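Local atomic coordinates of cystathionine beta-lyase family protein, YNBB B.subtilis ortholog (Clostridium acetobutylicum, PDB entry 3HVY), a protein that probably acts as a pyridoxal-phosphate-dependent carbon-sulfur lyase of the methionine gamma-lyase family, with a putative link to aluminium resistance. Residues 85-90 / 229-234; 214-219 / 237-242; 222-227 / 296-301. All coordinates share one frame; numbering follows the deposited sequence.

Interaction 1: residues 85-90 / 229-234. With NA (sodium ion), chain X; EDO (1,2-ethanediol), chain Z.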
loop_
_atom_site.group_PDB
_atom_site.type_symbol
_atom_site.label_atom_id
_atom_site.label_comp_id
_atom_site.label_asym_id
_atom_site.label_seq_id
_atom_site.Cartn_x
_atom_site.Cartn_y
_atom_site.Cartn_z
ATOM N N ASN D 85 25.685 -9.232 -4.132
ATOM C CA ASN D 85 26.319 -10.385 -3.480
ATOM C C ASN D 85 25.896 -11.705 -4.169
ATOM O O ASN D 85 26.740 -12.545 -4.534
ATOM C CB ASN D 85 25.903 -10.420 -2.028
ATOM C CG ASN D 85 26.788 -11.325 -1.176
ATOM O OD1 ASN D 85 27.643 -12.068 -1.692
ATOM N ND2 ASN D 85 26.625 -11.230 0.144
ATOM N N ILE D 86 24.601 -11.876 -4.402
ATOM C CA ILE D 86 24.090 -13.108 -5.011
ATOM C C ILE D 86 24.687 -13.326 -6.405
ATOM O O ILE D 86 25.116 -14.437 -6.767
ATOM C CB ILE D 86 22.546 -13.099 -5.095
ATOM C CG1 ILE D 86 21.977 -13.212 -3.680
ATOM C CG2 ILE D 86 22.026 -14.234 -6.017
ATOM C CD1 ILE D 86 20.451 -12.855 -3.561
ATOM N N PHE D 87 24.736 -12.254 -7.179
ATOM C CA PHE D 87 25.230 -12.333 -8.544
ATOM C C PHE D 87 26.757 -12.238 -8.659
ATOM O O PHE D 87 27.312 -12.352 -9.741
ATOM C CB PHE D 87 24.568 -11.241 -9.398
ATOM C CG PHE D 87 23.153 -11.562 -9.795
ATOM C CD1 PHE D 87 22.899 -12.507 -10.765
ATOM C CD2 PHE D 87 22.079 -10.927 -9.197
ATOM C CE1 PHE D 87 21.580 -12.812 -11.164
ATOM C CE2 PHE D 87 20.788 -11.217 -9.559
ATOM C CZ PHE D 87 20.529 -12.159 -10.564
ATOM N N ASN D 88 27.408 -11.995 -7.535
ATOM C CA ASN D 88 28.860 -11.788 -7.466
ATOM C C ASN D 88 29.336 -10.656 -8.365
ATOM O O ASN D 88 30.328 -10.801 -9.097
ATOM C CB ASN D 88 29.590 -13.110 -7.725
ATOM C CG ASN D 88 29.309 -14.125 -6.646
ATOM O OD1 ASN D 88 29.476 -13.826 -5.468
ATOM N ND2 ASN D 88 28.886 -15.324 -7.029
ATOM N N THR D 89 28.622 -9.529 -8.277
ATOM C CA THR D 89 28.930 -8.328 -9.047
ATOM C C THR D 89 29.353 -7.210 -8.089
ATOM O O THR D 89 29.100 -7.286 -6.883
ATOM C CB THR D 89 27.699 -7.839 -9.833
ATOM O OG1 THR D 89 26.634 -7.456 -8.927
ATOM C CG2 THR D 89 27.252 -8.878 -10.805
ATOM N N GLU D 90 30.010 -6.194 -8.611
ATOM C CA GLU D 90 30.324 -5.001 -7.810
ATOM C C GLU D 90 29.050 -4.280 -7.372
ATOM O O GLU D 90 28.945 -3.832 -6.250
ATOM C CB GLU D 90 31.149 -4.008 -8.612
ATOM C CG GLU D 90 32.538 -4.494 -8.918
ATOM C CD GLU D 90 33.284 -3.585 -9.883
ATOM O OE1 GLU D 90 32.727 -2.617 -10.440
ATOM O OE2 GLU D 90 34.466 -3.848 -10.064
ATOM N N GLU D 229 25.173 -17.793 -12.400
ATOM C CA GLU D 229 24.543 -16.794 -13.243
ATOM C C GLU D 229 25.626 -16.290 -14.225
ATOM O O GLU D 229 26.791 -16.622 -14.097
ATOM C CB GLU D 229 24.011 -15.655 -12.357
ATOM C CG GLU D 229 22.911 -16.081 -11.384
ATOM C CD GLU D 229 21.675 -16.608 -12.073
ATOM O OE1 GLU D 229 21.414 -16.141 -13.195
ATOM O OE2 GLU D 229 20.955 -17.495 -11.490
ATOM N N PRO D 230 25.232 -15.560 -15.260
ATOM C CA PRO D 230 26.198 -15.112 -16.292
ATOM C C PRO D 230 27.328 -14.241 -15.734
ATOM O O PRO D 230 28.429 -14.239 -16.255
ATOM C CB PRO D 230 25.323 -14.354 -17.256
ATOM C CG PRO D 230 23.948 -14.934 -17.046
ATOM C CD PRO D 230 23.853 -15.200 -15.595
ATOM N N THR D 231 27.043 -13.532 -14.638
ATOM C CA THR D 231 28.001 -12.675 -13.973
ATOM C C THR D 231 29.114 -13.478 -13.285
ATOM O O THR D 231 30.148 -12.943 -12.924
ATOM C CB THR D 231 27.300 -11.748 -12.998
ATOM O OG1 THR D 231 26.411 -12.495 -12.178
ATOM C CG2 THR D 231 26.516 -10.698 -13.752
ATOM N N ASP D 232 28.876 -14.763 -13.100
ATOM C CA ASP D 232 29.864 -15.680 -12.535
ATOM C C ASP D 232 30.800 -16.208 -13.629
ATOM O O ASP D 232 31.775 -16.883 -13.326
ATOM C CB ASP D 232 29.175 -16.882 -11.901
ATOM C CG ASP D 232 28.336 -16.509 -10.682
ATOM O OD1 ASP D 232 28.900 -15.892 -9.786
ATOM O OD2 ASP D 232 27.125 -16.836 -10.599
ATOM N N VAL D 233 30.486 -15.964 -14.899
ATOM C CA VAL D 233 31.355 -16.453 -15.986
ATOM C C VAL D 233 31.780 -15.345 -16.956
ATOM O O VAL D 233 31.956 -15.574 -18.146
ATOM C CB VAL D 233 30.684 -17.697 -16.701
ATOM C CG1 VAL D 233 30.548 -18.874 -15.688
ATOM C CG2 VAL D 233 29.376 -17.355 -17.249
ATOM N N GLY D 234 31.861 -14.115 -16.450
ATOM C CA GLY D 234 32.429 -12.989 -17.204
ATOM C C GLY D 234 31.505 -11.922 -17.734
ATOM O O GLY D 234 31.958 -11.028 -18.431
HETATM NA NA NA X . 28.689 -13.190 -3.428
HETATM C C1 EDO Z . 27.679 -19.206 -6.539
HETATM O O1 EDO Z . 27.810 -17.955 -5.804
HETATM C C2 EDO Z . 28.146 -19.178 -7.980
HETATM O O2 EDO Z . 29.516 -19.633 -8.074
HETATM O O HOH W 1 25.480 -16.611 -8.328
HETATM O O HOH W 2 30.676 -10.422 -11.817
HETATM O O HOH W 3 30.323 -14.307 -2.065
HETATM O O HOH W 4 29.991 -10.900 -3.710
#
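Phe87, Asn88 and Thr89 meet residues 229-234, a loop with a short 3-10 turn in it, as helix 74-87 ends. Ahead of them, Asn85 grips the sodium ion through its backbone O and its OD1. From the carbonyl of Ile86, water 1 bridges to Asp232 OD2, which also takes the N-H of Glu229. Phe87 O accepts the Thr231 hydroxyl OG1 at 2.6 Å, in the carbonyl plane on a lone pair; CE1 of the Phe87 ring meets Glu229 CG obliquely at 3.5 Å. The Glu229 carboxylate, turned 79° to the ring, is bonded to Phe224 N and paired with Arg184. Asn88 has positive phi and closes the helix with a Schellman motif. Its amide is divided: OD1 binds sodium at 2.3 Å, while ND2 donates to the syn lone pair of Asp232 OD1 at 2.8 Å, nearly straight (169°) and close to the amide plane. Metal and carboxylate together fix the flip of this amide. Thr89 follows, its CG2 lying 3.5 Å from Thr231 CG2, with OG1 bonded to Ser91 O. Phe87 and Thr231 both rest on Ile238 of strand 237-241, Ile86 packs on helix 18-55, and Val233 leans on helix 196-207.

Interaction 2: residues 214-219 / 237-242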
loop_
_atom_site.group_PDB
_atom_site.type_symbol
_atom_site.label_atom_id
_atom_site.label_comp_id
_atom_site.label_asym_id
_atom_site.label_seq_id
_atom_site.Cartn_x
_atom_site.Cartn_y
_atom_site.Cartn_z
ATOM N N ILE D 214 32.104 -4.367 -23.494
ATOM C CA ILE D 214 31.128 -4.716 -22.474
ATOM C C ILE D 214 30.337 -5.948 -22.876
ATOM O O ILE D 214 29.711 -5.983 -23.915
ATOM C CB ILE D 214 30.132 -3.513 -22.208
ATOM C CG1 ILE D 214 30.959 -2.244 -21.890
ATOM C CG2 ILE D 214 29.120 -3.893 -21.123
ATOM C CD1 ILE D 214 30.173 -0.905 -21.824
ATOM N N VAL D 215 30.354 -6.978 -22.058
ATOM C CA VAL D 215 29.510 -8.132 -22.319
ATOM C C VAL D 215 28.240 -8.048 -21.454
ATOM O O VAL D 215 28.286 -8.157 -20.211
ATOM C CB VAL D 215 30.264 -9.432 -22.108
ATOM C CG1 VAL D 215 29.278 -10.610 -22.159
ATOM C CG2 VAL D 215 31.401 -9.544 -23.122
ATOM N N PHE D 216 27.131 -7.795 -22.138
ATOM C CA PHE D 216 25.797 -7.692 -21.575
ATOM C C PHE D 216 25.000 -8.953 -21.832
ATOM O O PHE D 216 24.951 -9.440 -22.982
ATOM C CB PHE D 216 25.031 -6.493 -22.165
ATOM C CG PHE D 216 23.580 -6.464 -21.756
ATOM C CD1 PHE D 216 23.212 -6.197 -20.434
ATOM C CD2 PHE D 216 22.592 -6.698 -22.663
ATOM C CE1 PHE D 216 21.851 -6.200 -20.061
ATOM C CE2 PHE D 216 21.268 -6.687 -22.274
ATOM C CZ PHE D 216 20.920 -6.455 -20.969
ATOM N N VAL D 217 24.416 -9.517 -20.767
ATOM C CA VAL D 217 23.467 -10.676 -20.925
ATOM C C VAL D 217 22.045 -10.357 -20.401
ATOM O O VAL D 217 21.867 -9.999 -19.248
ATOM C CB VAL D 217 23.992 -11.926 -20.209
ATOM C CG1 VAL D 217 23.137 -13.202 -20.476
ATOM C CG2 VAL D 217 25.454 -12.169 -20.619
ATOM N N ASP D 218 21.064 -10.452 -21.288
ATOM C CA ASP D 218 19.643 -10.418 -20.941
ATOM C C ASP D 218 19.396 -11.715 -20.192
ATOM O O ASP D 218 19.451 -12.794 -20.796
ATOM C CB ASP D 218 18.843 -10.358 -22.233
ATOM C CG ASP D 218 17.346 -10.523 -22.022
ATOM O OD1 ASP D 218 16.936 -10.795 -20.869
ATOM O OD2 ASP D 218 16.586 -10.421 -23.044
ATOM N N ASN D 219 19.194 -11.625 -18.871
ATOM C CA ASN D 219 19.125 -12.828 -18.016
ATOM C C ASN D 219 17.691 -13.279 -17.736
ATOM O O ASN D 219 17.472 -14.112 -16.879
ATOM C CB ASN D 219 19.806 -12.539 -16.681
ATOM C CG ASN D 219 20.327 -13.771 -16.034
ATOM O OD1 ASN D 219 20.760 -14.695 -16.733
ATOM N ND2 ASN D 219 20.286 -13.825 -14.670
ATOM N N ILE D 237 27.521 -6.957 -17.221
ATOM C CA ILE D 237 26.280 -6.407 -16.824
ATOM C C ILE D 237 25.164 -7.320 -17.310
ATOM O O ILE D 237 25.227 -7.919 -18.396
ATOM C CB ILE D 237 26.133 -4.932 -17.313
ATOM C CG1 ILE D 237 24.839 -4.304 -16.802
ATOM C CG2 ILE D 237 26.344 -4.793 -18.826
ATOM C CD1 ILE D 237 24.692 -2.763 -17.098
ATOM N N ILE D 238 24.168 -7.467 -16.450
ATOM C CA ILE D 238 22.980 -8.285 -16.745
ATOM C C ILE D 238 21.729 -7.489 -16.358
ATOM O O ILE D 238 21.825 -6.511 -15.627
ATOM C CB ILE D 238 23.005 -9.649 -16.022
ATOM C CG1 ILE D 238 22.873 -9.494 -14.495
ATOM C CG2 ILE D 238 24.271 -10.433 -16.359
ATOM C CD1 ILE D 238 22.739 -10.844 -13.764
ATOM N N ALA D 239 20.570 -7.913 -16.869
ATOM C CA ALA D 239 19.291 -7.271 -16.587
ATOM C C ALA D 239 18.202 -8.299 -16.639
ATOM O O ALA D 239 18.318 -9.332 -17.363
ATOM C CB ALA D 239 18.970 -6.133 -17.577
ATOM N N GLY D 240 17.144 -8.029 -15.877
ATOM C CA GLY D 240 15.983 -8.922 -15.804
ATOM C C GLY D 240 14.753 -8.295 -15.192
ATOM O O GLY D 240 14.795 -7.143 -14.792
ATOM N N SER D 241 13.663 -9.073 -15.142
ATOM C CA SER D 241 12.338 -8.636 -14.685
ATOM C C SER D 241 12.020 -9.255 -13.348
ATOM O O SER D 241 12.273 -10.420 -13.134
ATOM C CB SER D 241 11.244 -9.055 -15.681
ATOM O OG SER D 241 9.929 -8.805 -15.179
ATOM N N LEU D 242 11.504 -8.441 -12.428
ATOM C CA LEU D 242 11.181 -8.942 -11.089
ATOM C C LEU D 242 9.868 -9.730 -11.099
ATOM O O LEU D 242 9.563 -10.388 -10.116
ATOM C CB LEU D 242 11.079 -7.824 -10.056
ATOM C CG LEU D 242 12.297 -6.952 -9.742
ATOM C CD1 LEU D 242 12.036 -5.922 -8.566
ATOM C CD2 LEU D 242 13.505 -7.772 -9.491
#
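Phe216 and Ile237 form the first bridge of a parallel pairing that continues through Val217 with Ile238 and Asp218 with Ala239. Two bonds are firm: Val217 N to Ile237 O at 3.0 Å and Asn219 N to Ala239 O at 2.9 Å. The alternating pair, Ile237 N to Val215 O and Ala239 N to Val217 O, is weak, and CA-H groups of Phe216 and Ile238 add contacts to Ile237 O and Val217 O.

On the face carrying Phe216, CG stands anti to the backbone N (chi1 172°), and the ring stretches across toward the partner strand. Phe216 CD1 touches Ile237 CG2 at 3.8 Å, and Ala239 CB meets the ring edge in plane, 3.8 Å from Phe216 CE1. The other face pairs Val217 CB with Ile238 CG2 at 4.1 Å.

Further out, helix 101-111 packs on Phe216 and strand 177-183 bonds the far edge of strand 214-218. Arg184, Glu229 and Tyr256 hold the amide of Asn219, while Cys220 N holds Asp218 OD1. Asp218 OD2 is thereby presented to the pyridine N1 of the cofactor-modified Lys244, the aspartate contact of fold-type I pyridoxal-phosphate enzymes, consistent with tuning the ring as an electron sink.

Interaction 3: residues 222-227 / 296-301; sequences GEFVEE and MAPHVT
A type II turn, closed by Val225 N bonding to Gly222 O, sets Phe224 at its positive-phi corner and aims that side chain at Ala297, Pro298 and Thr301 of helix 287-317. Pro298 covers one ring face: its CG sits 4.0 Å from the centroid of the Phe224 ring, only 4° off the normal, a CH-pi contact. Ala297 CB approaches obliquely, 3.7 Å from Phe224 CE2. Phe224 N donates to Glu229 OE2, which holds the turn. Water 5 bridges Phe224 O and Pro298 O, so the turn and the helix share a polar link beside the apolar one.

The helix runs from the large domain of the fold-type I architecture toward the antiparallel sheet of the C-terminal domain, and it is kinked here, where the N atoms of Pro298 and His299 have no bond to the preceding turn. One turn on, Thr301 places OG1 beside its backbone N (chi1 -63°) and donates through OG1 to Ala297 O at 2.7 Å; Thr301 N reaches the same oxygen from the opposite face of the carbonyl plane. Thr301 CG2 turns to the loop instead, 3.2 Å from Glu223 O and 3.5 Å from Val225 CG2, the latter a tight carbon pair. Asn245 ND2 donates to Glu223 O. Behind the contact, His299 NE2 is hydrogen-bonded to His299 NE2 of the second subunit.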
loop_
_atom_site.group_PDB
_atom_site.type_symbol
_atom_site.label_atom_id
_atom_site.label_comp_id
_atom_site.label_asym_id
_atom_site.label_seq_id
_atom_site.Cartn_x
_atom_site.Cartn_y
_atom_site.Cartn_z
ATOM N N GLY D 222 16.139 -16.885 -16.473
ATOM C CA GLY D 222 17.210 -17.805 -16.115
ATOM C C GLY D 222 17.624 -17.777 -14.648
ATOM O O GLY D 222 18.426 -18.598 -14.217
ATOM N N GLU D 223 17.123 -16.842 -13.870
ATOM C CA GLU D 223 17.641 -16.667 -12.517
ATOM C C GLU D 223 17.351 -17.875 -11.720
ATOM O O GLU D 223 16.246 -18.352 -11.759
ATOM C CB GLU D 223 17.009 -15.453 -11.826
ATOM C CG GLU D 223 17.199 -14.098 -12.589
ATOM C CD GLU D 223 16.128 -13.796 -13.637
ATOM O OE1 GLU D 223 15.239 -14.642 -13.893
ATOM O OE2 GLU D 223 16.182 -12.674 -14.212
ATOM N N PHE D 224 18.354 -18.359 -10.992
ATOM C CA PHE D 224 18.284 -19.569 -10.145
ATOM C C PHE D 224 17.946 -20.901 -10.812
ATOM O O PHE D 224 17.716 -21.899 -10.092
ATOM C CB PHE D 224 17.309 -19.342 -9.003
ATOM C CG PHE D 224 17.642 -18.144 -8.167
ATOM C CD1 PHE D 224 18.912 -17.968 -7.664
ATOM C CD2 PHE D 224 16.686 -17.168 -7.907
ATOM C CE1 PHE D 224 19.235 -16.856 -6.891
ATOM C CE2 PHE D 224 17.021 -16.020 -7.168
ATOM C CZ PHE D 224 18.281 -15.889 -6.648
ATOM N N VAL D 225 17.970 -20.959 -12.145
ATOM C CA VAL D 225 17.771 -22.210 -12.822
ATOM C C VAL D 225 19.056 -23.081 -12.772
ATOM O O VAL D 225 18.986 -24.312 -12.749
ATOM C CB VAL D 225 17.255 -22.019 -14.248
ATOM C CG1 VAL D 225 17.167 -23.431 -14.963
ATOM C CG2 VAL D 225 15.889 -21.283 -14.209
ATOM N N GLU D 226 20.212 -22.440 -12.763
ATOM C CA GLU D 226 21.479 -23.119 -12.574
ATOM C C GLU D 226 22.092 -22.593 -11.278
ATOM O O GLU D 226 21.599 -21.630 -10.669
ATOM C CB GLU D 226 22.430 -22.871 -13.757
ATOM C CG GLU D 226 21.922 -23.404 -15.113
ATOM C CD GLU D 226 23.001 -23.460 -16.187
ATOM O OE1 GLU D 226 24.081 -23.958 -15.884
ATOM O OE2 GLU D 226 22.761 -23.064 -17.353
ATOM N N GLU D 227 23.210 -23.189 -10.888
ATOM C CA GLU D 227 23.902 -22.778 -9.656
ATOM C C GLU D 227 24.744 -21.528 -9.857
ATOM O O GLU D 227 25.209 -20.926 -8.887
ATOM C CB GLU D 227 24.714 -23.965 -9.085
ATOM C CG GLU D 227 25.950 -24.390 -9.795
ATOM C CD GLU D 227 25.769 -24.878 -11.259
ATOM O OE1 GLU D 227 24.646 -25.305 -11.735
ATOM O OE2 GLU D 227 26.819 -24.824 -11.940
HETATM N N MSE D 296 12.149 -16.581 -1.577
HETATM C CA MSE D 296 11.388 -17.693 -2.122
HETATM C C MSE D 296 11.735 -17.997 -3.604
HETATM O O MSE D 296 11.256 -18.986 -4.151
HETATM C CB MSE D 296 9.890 -17.361 -2.039
HETATM C CG MSE D 296 9.307 -17.147 -0.650
HETATM SE SE MSE D 296 7.467 -16.435 -0.857
HETATM C CE MSE D 296 6.900 -17.579 -2.359
ATOM N N ALA D 297 12.538 -17.152 -4.247
ATOM C CA ALA D 297 12.822 -17.310 -5.674
ATOM C C ALA D 297 13.554 -18.608 -6.110
ATOM O O ALA D 297 13.212 -19.187 -7.169
ATOM C CB ALA D 297 13.491 -16.086 -6.239
ATOM N N PRO D 298 14.601 -19.014 -5.371
ATOM C CA PRO D 298 15.253 -20.276 -5.735
ATOM C C PRO D 298 14.292 -21.448 -5.740
ATOM O O PRO D 298 14.419 -22.354 -6.541
ATOM C CB PRO D 298 16.289 -20.472 -4.599
ATOM C CG PRO D 298 16.661 -19.089 -4.187
ATOM C CD PRO D 298 15.288 -18.372 -4.219
ATOM N N HIS D 299 13.374 -21.449 -4.790
ATOM C CA HIS D 299 12.359 -22.498 -4.677
ATOM C C HIS D 299 11.312 -22.432 -5.780
ATOM O O HIS D 299 11.060 -23.411 -6.483
ATOM C CB HIS D 299 11.697 -22.476 -3.277
ATOM C CG HIS D 299 10.721 -23.584 -3.046
ATOM N ND1 HIS D 299 11.067 -24.762 -2.417
ATOM C CD2 HIS D 299 9.399 -23.687 -3.349
ATOM C CE1 HIS D 299 10.002 -25.548 -2.365
ATOM N NE2 HIS D 299 8.980 -24.922 -2.920
ATOM N N VAL D 300 10.665 -21.305 -5.889
ATOM C CA VAL D 300 9.636 -21.120 -6.885
ATOM C C VAL D 300 10.151 -21.331 -8.312
ATOM O O VAL D 300 9.463 -21.952 -9.141
ATOM C CB VAL D 300 8.932 -19.767 -6.699
ATOM C CG1 VAL D 300 7.944 -19.533 -7.827
ATOM C CG2 VAL D 300 8.157 -19.780 -5.322
ATOM N N THR D 301 11.383 -20.894 -8.574
ATOM C CA THR D 301 12.006 -21.093 -9.895
ATOM C C THR D 301 12.073 -22.561 -10.238
ATOM O O THR D 301 11.679 -22.941 -11.339
ATOM C CB THR D 301 13.405 -20.432 -9.975
ATOM O OG1 THR D 301 13.272 -19.015 -9.817
ATOM C CG2 THR D 301 14.182 -20.775 -11.247
HETATM O O HOH W 5 17.112 -22.577 -7.510
#

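Overall arrangement
Glu229 ties the three contacts together. In interaction 1 its methylene meets a ring, while Glu229 OE1 reaches Asn219 ND2 of interaction 2 at 3.0 Å and Glu229 OE2 reaches Phe224 N of interaction 3 at 2.8 Å. Interactions 1 and 2 also pack directly, Phe87 CD1 lying 3.4 Å from Ile238 CD1, and their centres are about 11 Å apart; interaction 3 is centred about 14 Å from interaction 1 and 16 Å from interaction 2. The chain from 214 to 242 thus runs through all three, leaving the strand that offers Asp218 to the cofactor, turning against helix 287-317, passing the sodium-binding helix end, and rejoining the sheet just before Lys244.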